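Side-chain contact in ornithine carbamoyltransferase, mitochondrial (Coccidioides immitis, PDB 3SDS), which catalyses the transfer of the carbamoyl group from carbamoyl phosphate to L-ornithine, giving L-citrulline and phosphate in the biosynthesis of arginine: residues 38-43 and 338-343. Sequence-based numbering, arbitrary orientation.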
ATOM      1  N   ALA A  38       8.731 -20.631 -24.514  1.00 38.57           N
ATOM      2  CA  ALA A  38       9.153 -21.815 -23.786  1.00 39.10           C
ATOM      3  C   ALA A  38      10.158 -21.455 -22.676  1.00 39.53           C
ATOM      4  O   ALA A  38      10.119 -22.052 -21.582  1.00 40.07           O
ATOM      5  CB  ALA A  38       9.704 -22.844 -24.712  1.00 39.86           C
ATOM      6  N   THR A  39      11.018 -20.466 -22.946  1.00 39.53           N
ATOM      7  CA  THR A  39      12.046 -20.011 -21.998  1.00 39.70           C
ATOM      8  C   THR A  39      11.449 -19.356 -20.734  1.00 38.84           C
ATOM      9  O   THR A  39      11.920 -19.604 -19.605  1.00 38.48           O
ATOM     10  CB  THR A  39      13.067 -19.075 -22.698  1.00 40.18           C
ATOM     11  OG1 THR A  39      13.771 -19.813 -23.701  1.00 41.89           O
ATOM     12  CG2 THR A  39      14.081 -18.503 -21.718  1.00 39.54           C
ATOM     13  N   LEU A  40      10.404 -18.541 -20.919  1.00 38.04           N
ATOM     14  CA  LEU A  40       9.689 -17.938 -19.784  1.00 37.17           C
ATOM     15  C   LEU A  40       9.084 -19.031 -18.890  1.00 37.22           C
ATOM     16  O   LEU A  40       9.126 -18.947 -17.649  1.00 36.93           O
ATOM     17  CB  LEU A  40       8.607 -16.953 -20.262  1.00 36.51           C
ATOM     18  CG  LEU A  40       9.034 -15.631 -20.928  1.00 36.71           C
ATOM     19  CD1 LEU A  40       7.824 -14.785 -21.284  1.00 35.42           C
ATOM     20  CD2 LEU A  40       9.961 -14.828 -20.032  1.00 36.36           C
ATOM     21  N   VAL A  41       8.556 -20.071 -19.528  1.00 37.27           N
ATOM     22  CA  VAL A  41       7.955 -21.159 -18.796  1.00 37.42           C
ATOM     23  C   VAL A  41       9.024 -21.994 -18.067  1.00 37.98           C
ATOM     24  O   VAL A  41       8.874 -22.270 -16.869  1.00 38.13           O
ATOM     25  CB  VAL A  41       6.983 -22.002 -19.699  1.00 38.11           C
ATOM     26  CG1 VAL A  41       6.483 -23.246 -18.980  1.00 37.75           C
ATOM     27  CG2 VAL A  41       5.784 -21.153 -20.107  1.00 37.07           C
ATOM     28  N   ARG A  42      10.105 -22.374 -18.748  1.00 38.29           N
ATOM     29  CA  ARG A  42      11.176 -23.098 -18.037  1.00 39.07           C
ATOM     30  C   ARG A  42      11.729 -22.296 -16.848  1.00 38.42           C
ATOM     31  O   ARG A  42      11.894 -22.845 -15.758  1.00 38.71           O
ATOM     32  CB  ARG A  42      12.295 -23.553 -18.971  1.00 40.08           C
ATOM     33  CG  ARG A  42      11.890 -24.738 -19.851  1.00 42.80           C
ATOM     34  CD  ARG A  42      12.993 -25.173 -20.814  1.00 46.04           C
ATOM     35  NE  ARG A  42      13.286 -24.140 -21.809  1.00 47.41           N
ATOM     36  CZ  ARG A  42      13.029 -24.246 -23.107  1.00 48.54           C
ATOM     37  NH1 ARG A  42      12.469 -25.346 -23.595  1.00 48.59           N
ATOM     38  NH2 ARG A  42      13.333 -23.242 -23.923  1.00 49.38           N
ATOM     39  N   ASN A  43      11.968 -20.999 -17.045  1.00 37.37           N
ATOM     40  CA  ASN A  43      12.464 -20.146 -15.965  1.00 37.10           C
ATOM     41  C   ASN A  43      11.545 -20.140 -14.720  1.00 36.35           C
ATOM     42  O   ASN A  43      12.035 -20.276 -13.582  1.00 36.68           O
ATOM     43  CB  ASN A  43      12.777 -18.711 -16.456  1.00 36.72           C
ATOM     44  CG  ASN A  43      13.934 -18.656 -17.483  1.00 38.83           C
ATOM     45  OD1 ASN A  43      14.582 -19.674 -17.796  1.00 42.27           O
ATOM     46  ND2 ASN A  43      14.179 -17.466 -18.025  1.00 36.61           N
ATOM     47  N   ALA A 338       4.827 -14.325 -12.882  1.00 33.86           N
ATOM     48  CA  ALA A 338       5.198 -12.911 -12.720  1.00 33.86           C
ATOM     49  C   ALA A 338       6.696 -12.688 -12.496  1.00 34.27           C
ATOM     50  O   ALA A 338       7.262 -11.717 -13.037  1.00 34.72           O
ATOM     51  CB  ALA A 338       4.403 -12.261 -11.612  1.00 33.54           C
ATOM     52  N   ILE A 339       7.339 -13.567 -11.715  1.00 34.33           N
ATOM     53  CA  ILE A 339       8.777 -13.430 -11.448  1.00 34.29           C
ATOM     54  C   ILE A 339       9.530 -13.541 -12.774  1.00 34.62           C
ATOM     55  O   ILE A 339      10.415 -12.720 -13.090  1.00 34.90           O
ATOM     56  CB  ILE A 339       9.325 -14.484 -10.419  1.00 34.96           C
ATOM     57  CG1 ILE A 339       8.824 -14.199  -8.980  1.00 34.14           C
ATOM     58  CG2 ILE A 339      10.890 -14.564 -10.474  1.00 33.85           C
ATOM     59  CD1 ILE A 339       9.128 -15.316  -7.945  1.00 30.60           C
ATOM     60  N   SER A 340       9.152 -14.551 -13.551  1.00 34.52           N
ATOM     61  CA  SER A 340       9.792 -14.829 -14.838  1.00 34.61           C
ATOM     62  C   SER A 340       9.629 -13.635 -15.788  1.00 34.42           C
ATOM     63  O   SER A 340      10.612 -13.176 -16.398  1.00 34.75           O
ATOM     64  CB  SER A 340       9.167 -16.084 -15.446  1.00 34.65           C
ATOM     65  OG  SER A 340       9.798 -16.472 -16.641  1.00 35.20           O
ATOM     66  N   ALA A 341       8.397 -13.121 -15.876  1.00 33.36           N
ATOM     67  CA  ALA A 341       8.084 -12.051 -16.810  1.00 33.39           C
ATOM     68  C   ALA A 341       8.750 -10.724 -16.449  1.00 33.95           C
ATOM     69  O   ALA A 341       9.280 -10.028 -17.336  1.00 34.29           O
ATOM     70  CB  ALA A 341       6.590 -11.883 -16.963  1.00 32.89           C
ATOM     71  N   LEU A 342       8.717 -10.376 -15.162  1.00 33.98           N
ATOM     72  CA  LEU A 342       9.363  -9.155 -14.694  1.00 34.39           C
ATOM     73  C   LEU A 342      10.882  -9.241 -14.838  1.00 35.23           C
ATOM     74  O   LEU A 342      11.502  -8.242 -15.215  1.00 36.32           O
ATOM     75  CB  LEU A 342       8.996  -8.823 -13.238  1.00 34.30           C
ATOM     76  CG  LEU A 342       7.544  -8.576 -12.836  1.00 33.00           C
ATOM     77  CD1 LEU A 342       7.369  -8.925 -11.373  1.00 32.32           C
ATOM     78  CD2 LEU A 342       7.137  -7.147 -13.080  1.00 30.74           C
ATOM     79  N   GLU A 343      11.493 -10.392 -14.536  1.00 35.27           N
ATOM     80  CA  GLU A 343      12.935 -10.534 -14.799  1.00 36.29           C
ATOM     81  C   GLU A 343      13.266 -10.268 -16.269  1.00 36.69           C
ATOM     82  O   GLU A 343      14.249  -9.569 -16.577  1.00 36.97           O
ATOM     83  CB  GLU A 343      13.479 -11.916 -14.418  1.00 36.95           C
ATOM     84  CG  GLU A 343      15.014 -11.982 -14.372  1.00 37.51           C
ATOM     85  CD  GLU A 343      15.567 -13.340 -14.794  1.00 41.79           C
ATOM     86  OE1 GLU A 343      14.749 -14.250 -15.066  1.00 40.96           O
ATOM     87  OE2 GLU A 343      16.826 -13.492 -14.862  1.00 43.96           O
TER
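Ser340 reaches across to Leu40 where two helices meet in a buried contact, one near each end of the chain. Helix 34-51 belongs to the carbamoyl phosphate domain. The C-terminal helix 327-347 comes back from the ornithine-binding half of the chain to pack on helix 34-51, as in the carbamoyltransferase fold. The axes of the two segments come within 8.8 Å and run at 127° to each other. Ser340 OG donates a hydrogen bond of 2.8 Å to Leu40 O. OG approaches a lone pair of the carbonyl oxygen within the carbonyl plane, at a C=O...OG angle of 116°. OG stands anti to the backbone N of Ser340 (chi1 -176°), which extends it toward helix 34-51. Carbons of helix 34-51 lie close by. Leu40 CD2 sits 3.8 Å from Ser340 OG, and Asn43 CB approaches the same OG at 3.7 Å. The Leu40 side chain leaves its helix across the line to helix 327-347, and its CD2 end comes nearer. Ile160 of helix 156-169 and Leu32 also pack on Leu40, and Ala44 touches Ser340. About one turn on in each helix, Asn43 and Glu343 bring polar ends, each held by a partner outside the two segments. Asn43 ND2 hydrogen-bonds to Ala353 O, at the C-terminal residue. Glu343 OE1 takes a hydrogen bond from Tyr47 OH, and its OE2 forms a salt bridge with Arg59. Between the two side chains, Asn43 ND2 stays 4.4 Å from Glu343 OE1.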